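Local coordinates for protein carboxyvinyl-carboxyphosphonate phosphorylmutase (Bacillus anthracis, PDB 4IQD) that belongs to the phosphoenolpyruvate phosphomutase family of TIM-barrel enzymes and holds pyruvic acid in a pocket of its barrel, at residues E112-K117 against E155-L160; E145-I150 against A181-K186; I162-D167 against A187-I192. One frame throughout, in Å; residues are numbered along the deposited sequence.

Contact 1: residues E112-K117 against E155-L160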
ATOM      1  N   GLU A 112     -16.974 -10.971   8.370  1.00 23.22           N
ATOM      2  CA  GLU A 112     -15.980  -9.904   8.350  1.00 25.54           C
ATOM      3  C   GLU A 112     -16.029  -9.114   7.051  1.00 26.64           C
ATOM      4  O   GLU A 112     -15.820  -7.904   7.046  1.00 34.02           O
ATOM      5  CB  GLU A 112     -14.577 -10.472   8.554  1.00 29.42           C
ATOM      6  CG  GLU A 112     -14.320 -11.032   9.939  1.00 34.53           C
ATOM      7  CD  GLU A 112     -12.946 -11.658  10.057  1.00 37.94           C
ATOM      8  OE1 GLU A 112     -12.438 -12.163   9.035  1.00 36.85           O
ATOM      9  OE2 GLU A 112     -12.373 -11.637  11.166  1.00 41.04           O
HETATM   10  N   MSE A 113     -16.305  -9.800   5.947  1.00 25.97           N
HETATM   11  CA  MSE A 113     -16.395  -9.134   4.653  1.00 23.72           C
HETATM   12  C   MSE A 113     -17.666  -8.292   4.547  1.00 22.93           C
HETATM   13  O   MSE A 113     -17.654  -7.208   3.973  1.00 22.93           O
HETATM   14  CB  MSE A 113     -16.317 -10.153   3.513  1.00 20.21           C
HETATM   15  CG  MSE A 113     -15.005 -10.934   3.473  1.00 23.78           C
HETATM   16 SE   MSE A 113     -13.411  -9.814   3.279  0.70 31.35          SE
HETATM   17  CE  MSE A 113     -12.070 -11.079   3.901  1.00 18.32           C
ATOM     18  N   VAL A 114     -18.761  -8.789   5.110  1.00 24.01           N
ATOM     19  CA  VAL A 114     -20.008  -8.036   5.128  1.00 24.71           C
ATOM     20  C   VAL A 114     -19.835  -6.804   6.000  1.00 30.63           C
ATOM     21  O   VAL A 114     -20.311  -5.717   5.668  1.00 34.72           O
ATOM     22  CB  VAL A 114     -21.179  -8.892   5.645  1.00 24.22           C
ATOM     23  CG1 VAL A 114     -22.374  -8.021   5.994  1.00 23.72           C
ATOM     24  CG2 VAL A 114     -21.563  -9.943   4.610  1.00 24.40           C
ATOM     25  N   GLU A 115     -19.130  -6.977   7.112  1.00 30.57           N
ATOM     26  CA  GLU A 115     -18.806  -5.863   7.989  1.00 31.32           C
ATOM     27  C   GLU A 115     -17.983  -4.810   7.258  1.00 30.95           C
ATOM     28  O   GLU A 115     -18.180  -3.613   7.455  1.00 35.25           O
ATOM     29  CB  GLU A 115     -18.059  -6.351   9.226  1.00 33.21           C
ATOM     30  CG  GLU A 115     -18.926  -7.140  10.186  1.00 34.82           C
ATOM     31  CD  GLU A 115     -18.216  -7.442  11.485  1.00 34.77           C
ATOM     32  OE1 GLU A 115     -16.969  -7.467  11.485  1.00 33.58           O
ATOM     33  OE2 GLU A 115     -18.902  -7.646  12.507  1.00 36.38           O
ATOM     34  N   ALA A 116     -17.077  -5.260   6.396  1.00 26.64           N
ATOM     35  CA  ALA A 116     -16.246  -4.346   5.619  1.00 26.04           C
ATOM     36  C   ALA A 116     -17.012  -3.758   4.438  1.00 27.15           C
ATOM     37  O   ALA A 116     -16.462  -2.975   3.664  1.00 30.99           O
ATOM     38  CB  ALA A 116     -14.987  -5.051   5.137  1.00 19.71           C
ATOM     39  N   LYS A 117     -18.282  -4.140   4.317  1.00 26.05           N
ATOM     40  CA  LYS A 117     -19.149  -3.731   3.212  1.00 26.05           C
ATOM     41  C   LYS A 117     -18.639  -4.254   1.874  1.00 28.34           C
ATOM     42  O   LYS A 117     -18.828  -3.623   0.836  1.00 31.15           O
ATOM     43  CB  LYS A 117     -19.336  -2.210   3.175  1.00 29.80           C
ATOM     44  CG  LYS A 117     -19.874  -1.629   4.471  1.00 36.42           C
ATOM     45  CD  LYS A 117     -19.398  -0.198   4.675  1.00 40.79           C
ATOM     46  CE  LYS A 117     -20.132   0.772   3.771  1.00 42.25           C
ATOM     47  NZ  LYS A 117     -21.518   1.035   4.254  1.00 43.31           N
ATOM     48  N   GLU A 155     -25.611 -19.249   4.106  1.00 24.20           N
ATOM     49  CA  GLU A 155     -26.295 -19.331   5.384  1.00 28.96           C
ATOM     50  C   GLU A 155     -26.066 -18.095   6.247  1.00 30.95           C
ATOM     51  O   GLU A 155     -27.015 -17.481   6.731  1.00 29.64           O
ATOM     52  CB  GLU A 155     -25.852 -20.578   6.143  1.00 32.91           C
ATOM     53  CG  GLU A 155     -26.505 -20.705   7.501  1.00 39.30           C
ATOM     54  CD  GLU A 155     -28.013 -20.595   7.422  1.00 44.63           C
ATOM     55  OE1 GLU A 155     -28.607 -21.240   6.533  1.00 43.88           O
ATOM     56  OE2 GLU A 155     -28.602 -19.857   8.242  1.00 46.96           O
ATOM     57  N   VAL A 156     -24.803 -17.733   6.436  1.00 31.30           N
ATOM     58  CA  VAL A 156     -24.457 -16.662   7.363  1.00 30.33           C
ATOM     59  C   VAL A 156     -24.534 -15.286   6.707  1.00 26.14           C
ATOM     60  O   VAL A 156     -24.860 -14.297   7.362  1.00 25.01           O
ATOM     61  CB  VAL A 156     -23.055 -16.878   7.972  1.00 32.77           C
ATOM     62  CG1 VAL A 156     -22.754 -15.813   9.003  1.00 36.22           C
ATOM     63  CG2 VAL A 156     -22.968 -18.248   8.610  1.00 35.77           C
ATOM     64  N   ALA A 157     -24.250 -15.229   5.411  1.00 22.18           N
ATOM     65  CA  ALA A 157     -24.195 -13.955   4.701  1.00 19.67           C
ATOM     66  C   ALA A 157     -24.925 -13.999   3.363  1.00 24.55           C
ATOM     67  O   ALA A 157     -24.287 -14.036   2.311  1.00 27.90           O
ATOM     68  CB  ALA A 157     -22.748 -13.545   4.491  1.00 19.18           C
ATOM     69  N   PRO A 158     -26.266 -13.980   3.394  1.00 24.62           N
ATOM     70  CA  PRO A 158     -27.047 -14.092   2.157  1.00 25.10           C
ATOM     71  C   PRO A 158     -26.944 -12.842   1.292  1.00 27.20           C
ATOM     72  O   PRO A 158     -27.362 -12.862   0.137  1.00 28.96           O
ATOM     73  CB  PRO A 158     -28.487 -14.261   2.662  1.00 28.87           C
ATOM     74  CG  PRO A 158     -28.362 -14.612   4.117  1.00 29.95           C
ATOM     75  CD  PRO A 158     -27.131 -13.909   4.581  1.00 27.27           C
ATOM     76  N   SER A 159     -26.391 -11.769   1.847  1.00 28.04           N
ATOM     77  CA  SER A 159     -26.264 -10.510   1.123  1.00 27.73           C
ATOM     78  C   SER A 159     -24.953 -10.449   0.350  1.00 26.64           C
ATOM     79  O   SER A 159     -24.625  -9.434  -0.255  1.00 26.79           O
ATOM     80  CB  SER A 159     -26.356  -9.332   2.093  1.00 29.77           C
ATOM     81  OG  SER A 159     -25.448  -9.489   3.170  1.00 31.53           O
ATOM     82  N   LEU A 160     -24.212 -11.550   0.371  1.00 27.20           N
ATOM     83  CA  LEU A 160     -22.894 -11.604  -0.247  1.00 30.15           C
ATOM     84  C   LEU A 160     -22.927 -12.331  -1.589  1.00 28.57           C
ATOM     85  O   LEU A 160     -23.305 -13.499  -1.664  1.00 29.24           O
ATOM     86  CB  LEU A 160     -21.910 -12.295   0.695  1.00 30.15           C
ATOM     87  CG  LEU A 160     -20.490 -11.740   0.766  1.00 26.27           C
ATOM     88  CD1 LEU A 160     -20.503 -10.246   1.064  1.00 27.30           C
ATOM     89  CD2 LEU A 160     -19.704 -12.485   1.827  1.00 22.36           C
TER
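Val114 CG2 reaches from the last turn of helix 103-115 into the bend that follows helix 143-156, joining the C-terminal ends of two helices of a TIM barrel. Along 155-160, Ala157 is the first residue to break from helical geometry, and its CB lies 3.8 Å from Val114 CG2. A type I beta turn from Ala157 to Leu160 then reverses the chain, closed by Leu160 N bonding to Ala157 O at 3.2 Å. Within the turn, Ser159 brings OG to the margin of the same methyl, but the hydroxyl has its polar partner elsewhere, in Gln14 OE1 of helix 14-26. Leu160 completes the apolar patch as the chain heads into strand 161-166: its side chain crosses that of Val114 obliquely, and CD1 packs against Val114 CG2 at 3.7 Å. One branch of the valine thus does the work. With CG1 anti to the backbone N (chi1 166°), CG2 lies anti to the carbonyl carbon and can touch both Ala157 and Leu160. Behind Val114, helix 103-115 ends in a Schellman motif, in which Lys117 takes positive phi and its N bonds back to Val114 O at 2.9 Å. Met113, a selenomethionine whose SE end turns away, contributes a looser touch, its CB lying 4.4 Å from Leu160 CD2.

Contact 2: residues E145-I150 against A181-K186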
ATOM      1  N   GLU A 145     -16.629 -30.593  -0.677  1.00 26.65           N
ATOM      2  CA  GLU A 145     -15.863 -29.785   0.252  1.00 25.49           C
ATOM      3  C   GLU A 145     -16.095 -28.293   0.023  1.00 23.62           C
ATOM      4  O   GLU A 145     -16.266 -27.538   0.976  1.00 20.58           O
ATOM      5  CB  GLU A 145     -14.380 -30.132   0.144  1.00 32.87           C
ATOM      6  CG  GLU A 145     -13.669 -30.246   1.480  1.00 40.73           C
ATOM      7  CD  GLU A 145     -12.360 -31.009   1.381  1.00 47.07           C
ATOM      8  OE1 GLU A 145     -12.330 -32.061   0.699  1.00 48.54           O
ATOM      9  OE2 GLU A 145     -11.361 -30.553   1.980  1.00 46.70           O
ATOM     10  N   LEU A 146     -16.117 -27.871  -1.238  1.00 24.76           N
ATOM     11  CA  LEU A 146     -16.413 -26.476  -1.550  1.00 23.21           C
ATOM     12  C   LEU A 146     -17.906 -26.204  -1.436  1.00 24.14           C
ATOM     13  O   LEU A 146     -18.317 -25.123  -1.019  1.00 23.76           O
ATOM     14  CB  LEU A 146     -15.919 -26.085  -2.945  1.00 21.45           C
ATOM     15  CG  LEU A 146     -16.076 -24.582  -3.214  1.00 21.33           C
ATOM     16  CD1 LEU A 146     -15.361 -23.778  -2.138  1.00 22.49           C
ATOM     17  CD2 LEU A 146     -15.586 -24.174  -4.589  1.00 23.55           C
ATOM     18  N   VAL A 147     -18.707 -27.194  -1.813  1.00 25.77           N
ATOM     19  CA  VAL A 147     -20.158 -27.085  -1.762  1.00 25.87           C
ATOM     20  C   VAL A 147     -20.626 -26.687  -0.371  1.00 27.76           C
ATOM     21  O   VAL A 147     -21.434 -25.774  -0.214  1.00 32.62           O
ATOM     22  CB  VAL A 147     -20.831 -28.409  -2.186  1.00 26.17           C
ATOM     23  CG1 VAL A 147     -22.230 -28.533  -1.593  1.00 25.35           C
ATOM     24  CG2 VAL A 147     -20.872 -28.516  -3.704  1.00 26.72           C
ATOM     25  N   GLN A 148     -20.096 -27.363   0.639  1.00 24.31           N
ATOM     26  CA  GLN A 148     -20.441 -27.057   2.018  1.00 25.32           C
ATOM     27  C   GLN A 148     -20.001 -25.649   2.408  1.00 27.32           C
ATOM     28  O   GLN A 148     -20.730 -24.930   3.089  1.00 28.81           O
ATOM     29  CB  GLN A 148     -19.817 -28.084   2.951  1.00 29.07           C
ATOM     30  CG  GLN A 148     -20.381 -29.471   2.767  1.00 31.74           C
ATOM     31  CD  GLN A 148     -19.648 -30.497   3.591  1.00 37.46           C
ATOM     32  OE1 GLN A 148     -18.446 -30.376   3.825  1.00 39.06           O
ATOM     33  NE2 GLN A 148     -20.367 -31.515   4.044  1.00 41.70           N
ATOM     34  N   LYS A 149     -18.812 -25.256   1.966  1.00 26.86           N
ATOM     35  CA  LYS A 149     -18.302 -23.920   2.242  1.00 18.25           C
ATOM     36  C   LYS A 149     -19.195 -22.839   1.640  1.00 20.69           C
ATOM     37  O   LYS A 149     -19.441 -21.810   2.265  1.00 21.24           O
ATOM     38  CB  LYS A 149     -16.873 -23.766   1.727  1.00 20.28           C
ATOM     39  CG  LYS A 149     -15.838 -24.477   2.573  1.00 25.30           C
ATOM     40  CD  LYS A 149     -14.430 -24.071   2.181  1.00 27.59           C
ATOM     41  CE  LYS A 149     -13.424 -24.517   3.226  1.00 30.14           C
ATOM     42  NZ  LYS A 149     -12.051 -24.020   2.939  1.00 32.94           N
ATOM     43  N   ILE A 150     -19.673 -23.076   0.423  1.00 17.78           N
ATOM     44  CA  ILE A 150     -20.563 -22.136  -0.242  1.00 17.63           C
ATOM     45  C   ILE A 150     -21.878 -22.036   0.521  1.00 22.40           C
ATOM     46  O   ILE A 150     -22.404 -20.944   0.735  1.00 23.02           O
ATOM     47  CB  ILE A 150     -20.816 -22.551  -1.702  1.00 18.71           C
ATOM     48  CG1 ILE A 150     -19.512 -22.470  -2.500  1.00 20.22           C
ATOM     49  CG2 ILE A 150     -21.878 -21.677  -2.336  1.00 18.57           C
ATOM     50  CD1 ILE A 150     -19.619 -22.972  -3.920  1.00 16.97           C
ATOM     51  N   ALA A 181     -18.346 -26.910 -11.471  1.00 21.82           N
ATOM     52  CA  ALA A 181     -18.950 -25.588 -11.608  1.00 23.23           C
ATOM     53  C   ALA A 181     -20.453 -25.585 -11.349  1.00 21.68           C
ATOM     54  O   ALA A 181     -20.942 -24.806 -10.535  1.00 25.61           O
ATOM     55  CB  ALA A 181     -18.651 -25.013 -12.988  1.00 22.42           C
ATOM     56  N   ASN A 182     -21.179 -26.460 -12.034  1.00 22.09           N
ATOM     57  CA  ASN A 182     -22.628 -26.525 -11.884  1.00 22.57           C
ATOM     58  C   ASN A 182     -23.059 -26.927 -10.478  1.00 24.18           C
ATOM     59  O   ASN A 182     -24.159 -26.595 -10.038  1.00 24.41           O
ATOM     60  CB  ASN A 182     -23.240 -27.475 -12.916  1.00 21.02           C
ATOM     61  CG  ASN A 182     -23.258 -26.887 -14.314  1.00 23.50           C
ATOM     62  OD1 ASN A 182     -23.433 -25.682 -14.493  1.00 23.77           O
ATOM     63  ND2 ASN A 182     -23.077 -27.741 -15.316  1.00 23.86           N
ATOM     64  N   ALA A 183     -22.188 -27.645  -9.779  1.00 26.01           N
ATOM     65  CA  ALA A 183     -22.461 -28.034  -8.403  1.00 23.93           C
ATOM     66  C   ALA A 183     -22.347 -26.822  -7.496  1.00 25.25           C
ATOM     67  O   ALA A 183     -23.201 -26.589  -6.643  1.00 29.05           O
ATOM     68  CB  ALA A 183     -21.498 -29.111  -7.957  1.00 22.39           C
ATOM     69  N   TYR A 184     -21.284 -26.053  -7.694  1.00 21.70           N
ATOM     70  CA  TYR A 184     -21.034 -24.864  -6.898  1.00 20.27           C
ATOM     71  C   TYR A 184     -22.158 -23.854  -7.100  1.00 20.28           C
ATOM     72  O   TYR A 184     -22.540 -23.142  -6.173  1.00 18.49           O
ATOM     73  CB  TYR A 184     -19.698 -24.233  -7.288  1.00 16.76           C
ATOM     74  CG  TYR A 184     -18.489 -25.133  -7.128  1.00 20.33           C
ATOM     75  CD1 TYR A 184     -18.500 -26.219  -6.260  1.00 23.39           C
ATOM     76  CD2 TYR A 184     -17.326 -24.885  -7.845  1.00 23.79           C
ATOM     77  CE1 TYR A 184     -17.385 -27.033  -6.120  1.00 23.70           C
ATOM     78  CE2 TYR A 184     -16.212 -25.691  -7.713  1.00 23.83           C
ATOM     79  CZ  TYR A 184     -16.244 -26.762  -6.851  1.00 24.12           C
ATOM     80  OH  TYR A 184     -15.129 -27.559  -6.725  1.00 27.54           O
ATOM     81  N   VAL A 185     -22.688 -23.810  -8.317  1.00 20.84           N
ATOM     82  CA  VAL A 185     -23.780 -22.903  -8.653  1.00 22.52           C
ATOM     83  C   VAL A 185     -25.055 -23.263  -7.902  1.00 24.49           C
ATOM     84  O   VAL A 185     -25.686 -22.406  -7.289  1.00 26.34           O
ATOM     85  CB  VAL A 185     -24.071 -22.900 -10.166  1.00 24.04           C
ATOM     86  CG1 VAL A 185     -25.342 -22.117 -10.460  1.00 24.41           C
ATOM     87  CG2 VAL A 185     -22.895 -22.320 -10.927  1.00 20.35           C
ATOM     88  N   LYS A 186     -25.432 -24.536  -7.941  1.00 29.43           N
ATOM     89  CA  LYS A 186     -26.636 -24.966  -7.245  1.00 31.03           C
ATOM     90  C   LYS A 186     -26.458 -24.838  -5.736  1.00 30.74           C
ATOM     91  O   LYS A 186     -27.431 -24.742  -4.991  1.00 29.52           O
ATOM     92  CB  LYS A 186     -27.010 -26.398  -7.629  1.00 36.50           C
ATOM     93  CG  LYS A 186     -26.626 -27.453  -6.615  1.00 39.69           C
ATOM     94  CD  LYS A 186     -27.409 -28.726  -6.866  1.00 44.31           C
ATOM     95  CE  LYS A 186     -28.905 -28.438  -6.892  1.00 47.29           C
ATOM     96  NZ  LYS A 186     -29.714 -29.654  -7.183  1.00 48.93           N
TER
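Tyr184 lays one face of its ring against Leu146, and this pair forms the heart of the packing between helices 143-156 and 174-187. Leu146 CD2 stands 3.5 Å from the centroid of the Tyr184 ring and only 11° off the ring normal, a CH-pi contact centred on the face. The leucine has CG anti to its backbone N (chi1 -173°), which sends CG toward the ring, and the two side chains cross at about a right angle. CD2 sits over the middle of the ring, while Leu146 CB lies 3.6 Å from the rim atom Tyr184 CE1. At the edge of the ring, near its plane, Val147 CG2 lies 4.2 Å from Tyr184 CD1; the same methyl also meets Ala183 CB at 4.3 Å. One turn after Leu146, Ile150 supports the base of the tyrosine, its CD1 packing on Tyr184 CB at 3.6 Å. The aromatic side chain is thus lined from its CB to its OH by Leu146, Val147 and Ile150 of the other helix, and the segments meet through van der Waals contact, mostly between apolar side chains. The phenol oxygen, still beside Leu146, is hydrogen-bonded to Arg180 NH1 and Asp125 OD2, which would fix the far end of the ring. The axes of 145-150 and 181-186 approach to 9.2 Å at an angle of 23°, close to parallel, as expected of successive outer helices in a beta/alpha barrel. Beneath them lies the parallel sheet: Leu146 rests on Ile123 of strand 120-124, Ile150 on Ile162 of strand 161-166, and Tyr184 on Ala164 and Thr166 of that second strand.

Contact 3: residues I162-D167 against A187-I192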
ATOM      1  N   ILE A 162     -21.466 -14.367  -4.507  1.00 22.39           N
ATOM      2  CA  ILE A 162     -20.405 -15.359  -4.469  1.00 21.86           C
ATOM      3  C   ILE A 162     -19.880 -15.723  -5.840  1.00 23.25           C
ATOM      4  O   ILE A 162     -20.631 -16.171  -6.706  1.00 25.95           O
ATOM      5  CB  ILE A 162     -20.862 -16.660  -3.817  1.00 23.51           C
ATOM      6  CG1 ILE A 162     -21.435 -16.396  -2.428  1.00 24.62           C
ATOM      7  CG2 ILE A 162     -19.698 -17.626  -3.738  1.00 16.86           C
ATOM      8  CD1 ILE A 162     -21.966 -17.637  -1.761  1.00 24.07           C
ATOM      9  N   VAL A 163     -18.580 -15.540  -6.026  1.00 21.88           N
ATOM     10  CA  VAL A 163     -17.904 -16.047  -7.207  1.00 23.12           C
ATOM     11  C   VAL A 163     -17.084 -17.267  -6.808  1.00 24.49           C
ATOM     12  O   VAL A 163     -16.297 -17.209  -5.868  1.00 23.59           O
ATOM     13  CB  VAL A 163     -16.986 -14.981  -7.834  1.00 26.71           C
ATOM     14  CG1 VAL A 163     -16.169 -15.582  -8.965  1.00 29.36           C
ATOM     15  CG2 VAL A 163     -17.807 -13.799  -8.328  1.00 23.64           C
ATOM     16  N   ALA A 164     -17.283 -18.378  -7.512  1.00 22.81           N
ATOM     17  CA  ALA A 164     -16.562 -19.607  -7.204  1.00 23.89           C
ATOM     18  C   ALA A 164     -15.481 -19.909  -8.239  1.00 22.38           C
ATOM     19  O   ALA A 164     -15.757 -19.994  -9.435  1.00 22.10           O
ATOM     20  CB  ALA A 164     -17.527 -20.777  -7.083  1.00 25.24           C
ATOM     21  N   ARG A 165     -14.250 -20.073  -7.771  1.00 22.27           N
ATOM     22  CA  ARG A 165     -13.138 -20.387  -8.656  1.00 20.65           C
ATOM     23  C   ARG A 165     -12.850 -21.878  -8.661  1.00 24.24           C
ATOM     24  O   ARG A 165     -12.851 -22.521  -7.615  1.00 25.68           O
ATOM     25  CB  ARG A 165     -11.880 -19.634  -8.233  1.00 16.29           C
ATOM     26  CG  ARG A 165     -10.679 -19.938  -9.107  1.00 19.51           C
ATOM     27  CD  ARG A 165      -9.383 -19.583  -8.416  1.00 23.53           C
ATOM     28  NE  ARG A 165      -8.230 -19.824  -9.274  1.00 26.95           N
ATOM     29  CZ  ARG A 165      -7.309 -18.911  -9.554  1.00 31.64           C
ATOM     30  NH1 ARG A 165      -7.400 -17.695  -9.034  1.00 31.43           N
ATOM     31  NH2 ARG A 165      -6.291 -19.215 -10.345  1.00 37.71           N
ATOM     32  N   THR A 166     -12.602 -22.431  -9.841  1.00 23.33           N
ATOM     33  CA  THR A 166     -12.201 -23.828  -9.934  1.00 22.24           C
ATOM     34  C   THR A 166     -10.948 -23.983 -10.794  1.00 23.24           C
ATOM     35  O   THR A 166     -10.844 -23.401 -11.872  1.00 23.55           O
ATOM     36  CB  THR A 166     -13.353 -24.730 -10.443  1.00 20.84           C
ATOM     37  OG1 THR A 166     -12.892 -26.080 -10.558  1.00 22.31           O
ATOM     38  CG2 THR A 166     -13.871 -24.253 -11.792  1.00 19.37           C
ATOM     39  N   ASP A 167      -9.984 -24.748 -10.294  1.00 26.01           N
ATOM     40  CA  ASP A 167      -8.758 -25.011 -11.040  1.00 24.67           C
ATOM     41  C   ASP A 167      -8.787 -26.402 -11.656  1.00 20.66           C
ATOM     42  O   ASP A 167      -7.742 -26.974 -11.956  1.00 21.15           O
ATOM     43  CB  ASP A 167      -7.532 -24.871 -10.135  1.00 26.27           C
ATOM     44  CG  ASP A 167      -7.178 -23.426  -9.850  1.00 30.71           C
ATOM     45  OD1 ASP A 167      -6.286 -22.887 -10.534  1.00 30.87           O
ATOM     46  OD2 ASP A 167      -7.791 -22.829  -8.941  1.00 35.94           O
ATOM     47  N   ALA A 187     -25.204 -24.828  -5.294  1.00 30.57           N
ATOM     48  CA  ALA A 187     -24.894 -24.699  -3.879  1.00 28.22           C
ATOM     49  C   ALA A 187     -25.090 -23.260  -3.419  1.00 31.71           C
ATOM     50  O   ALA A 187     -25.284 -22.999  -2.233  1.00 34.86           O
ATOM     51  CB  ALA A 187     -23.472 -25.165  -3.602  1.00 23.48           C
ATOM     52  N   GLY A 188     -25.042 -22.325  -4.361  1.00 27.99           N
ATOM     53  CA  GLY A 188     -25.328 -20.940  -4.046  1.00 24.95           C
ATOM     54  C   GLY A 188     -24.455 -19.923  -4.748  1.00 22.02           C
ATOM     55  O   GLY A 188     -24.713 -18.726  -4.657  1.00 21.97           O
ATOM     56  N   ALA A 189     -23.422 -20.385  -5.441  1.00 24.67           N
ATOM     57  CA  ALA A 189     -22.537 -19.469  -6.153  1.00 25.42           C
ATOM     58  C   ALA A 189     -23.302 -18.737  -7.250  1.00 24.81           C
ATOM     59  O   ALA A 189     -24.153 -19.322  -7.917  1.00 23.19           O
ATOM     60  CB  ALA A 189     -21.341 -20.211  -6.729  1.00 26.43           C
ATOM     61  N   ASP A 190     -23.005 -17.453  -7.421  1.00 22.85           N
ATOM     62  CA  ASP A 190     -23.725 -16.615  -8.372  1.00 19.12           C
ATOM     63  C   ASP A 190     -22.957 -16.463  -9.681  1.00 19.78           C
ATOM     64  O   ASP A 190     -23.503 -15.996 -10.681  1.00 19.64           O
ATOM     65  CB  ASP A 190     -23.988 -15.238  -7.765  1.00 20.37           C
ATOM     66  CG  ASP A 190     -24.552 -15.320  -6.361  1.00 21.35           C
ATOM     67  OD1 ASP A 190     -25.708 -15.761  -6.208  1.00 25.08           O
ATOM     68  OD2 ASP A 190     -23.840 -14.938  -5.408  1.00 21.37           O
ATOM     69  N   ALA A 191     -21.689 -16.864  -9.666  1.00 21.16           N
ATOM     70  CA  ALA A 191     -20.812 -16.700 -10.820  1.00 22.97           C
ATOM     71  C   ALA A 191     -19.642 -17.674 -10.758  1.00 21.98           C
ATOM     72  O   ALA A 191     -19.271 -18.134  -9.678  1.00 23.40           O
ATOM     73  CB  ALA A 191     -20.303 -15.264 -10.891  1.00 21.02           C
ATOM     74  N   ILE A 192     -19.057 -17.980 -11.913  1.00 19.35           N
ATOM     75  CA  ILE A 192     -17.935 -18.914 -11.971  1.00 22.02           C
ATOM     76  C   ILE A 192     -16.659 -18.314 -12.577  1.00 23.59           C
ATOM     77  O   ILE A 192     -16.698 -17.621 -13.591  1.00 26.31           O
ATOM     78  CB  ILE A 192     -18.305 -20.211 -12.723  1.00 19.37           C
ATOM     79  CG1 ILE A 192     -19.465 -20.919 -12.026  1.00 20.11           C
ATOM     80  CG2 ILE A 192     -17.121 -21.149 -12.790  1.00 18.71           C
ATOM     81  CD1 ILE A 192     -19.134 -21.404 -10.629  1.00 16.39           C
TER
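Ile162 and Asp190 join at the start of two neighbouring parallel strands, 161-166 and 191-194, which with helix 174-187 make a beta-alpha-beta unit of the TIM barrel. The aspartate grips the isoleucine backbone twice. Its OD2 accepts Ile162 N at 2.6 Å in a nearly straight bond, 174° at the hydrogen, through the anti lone pair; its own N donates to Ile162 O at 2.8 Å, in the carbonyl plane. A weak bond from Ala191 N also reaches Ile162 O, and farther along Ala164 N binds Ala191 O at 3.0 Å, tilted 26° from the carbonyl plane. Asp190 CG, beside its backbone N (chi1 -48°), starts the carboxylate on its way to Ile162.

Side chains close the seam on both faces of the sheet. Val163 CG2 meets Ala191 CB at 3.9 Å on one face; on the other, Ala164 CB touches Ile192 CD1, and it also meets Ala189 CB in the loop before the strand. Outside this shell, Ile162 is backed by helix 143-156 and Ala164 by Tyr184 of helix 174-187, while Val163 bonds through its backbone to strand 120-124. Gly188 takes a positive phi in the Schellman motif that ends helix 174-187, turning the chain toward the new strand. At the other end of strand 161-166, Arg165 belongs to the pyruvic acid pocket and makes a salt bridge to Glu195; its NE also pairs with Asp167 OD2 at 3.1 Å, tilted from the guanidinium plane.

All three contacts belong to consecutive beta/alpha units of one TIM barrel. Contact 2 uses the body of helix 143-156, contact 1 the turn that follows its C-terminal end; their centres are 18 Å apart and they do not touch. Both segments of contact 1 precede those of contact 3, while contact 2 interleaves with each of the others. Contacts 2 and 3 lie close, with centres 7 Å apart, and meet where helix 174-187 ends: Tyr184 O probably accepts a hydrogen bond from Ala189 N. Contact 1 also borders contact 3, their centres 16 Å apart, where Leu160 O lies near Asp190 OD2. Outer helix packing is thereby connected to the strand bearing Arg165 of the ligand pocket.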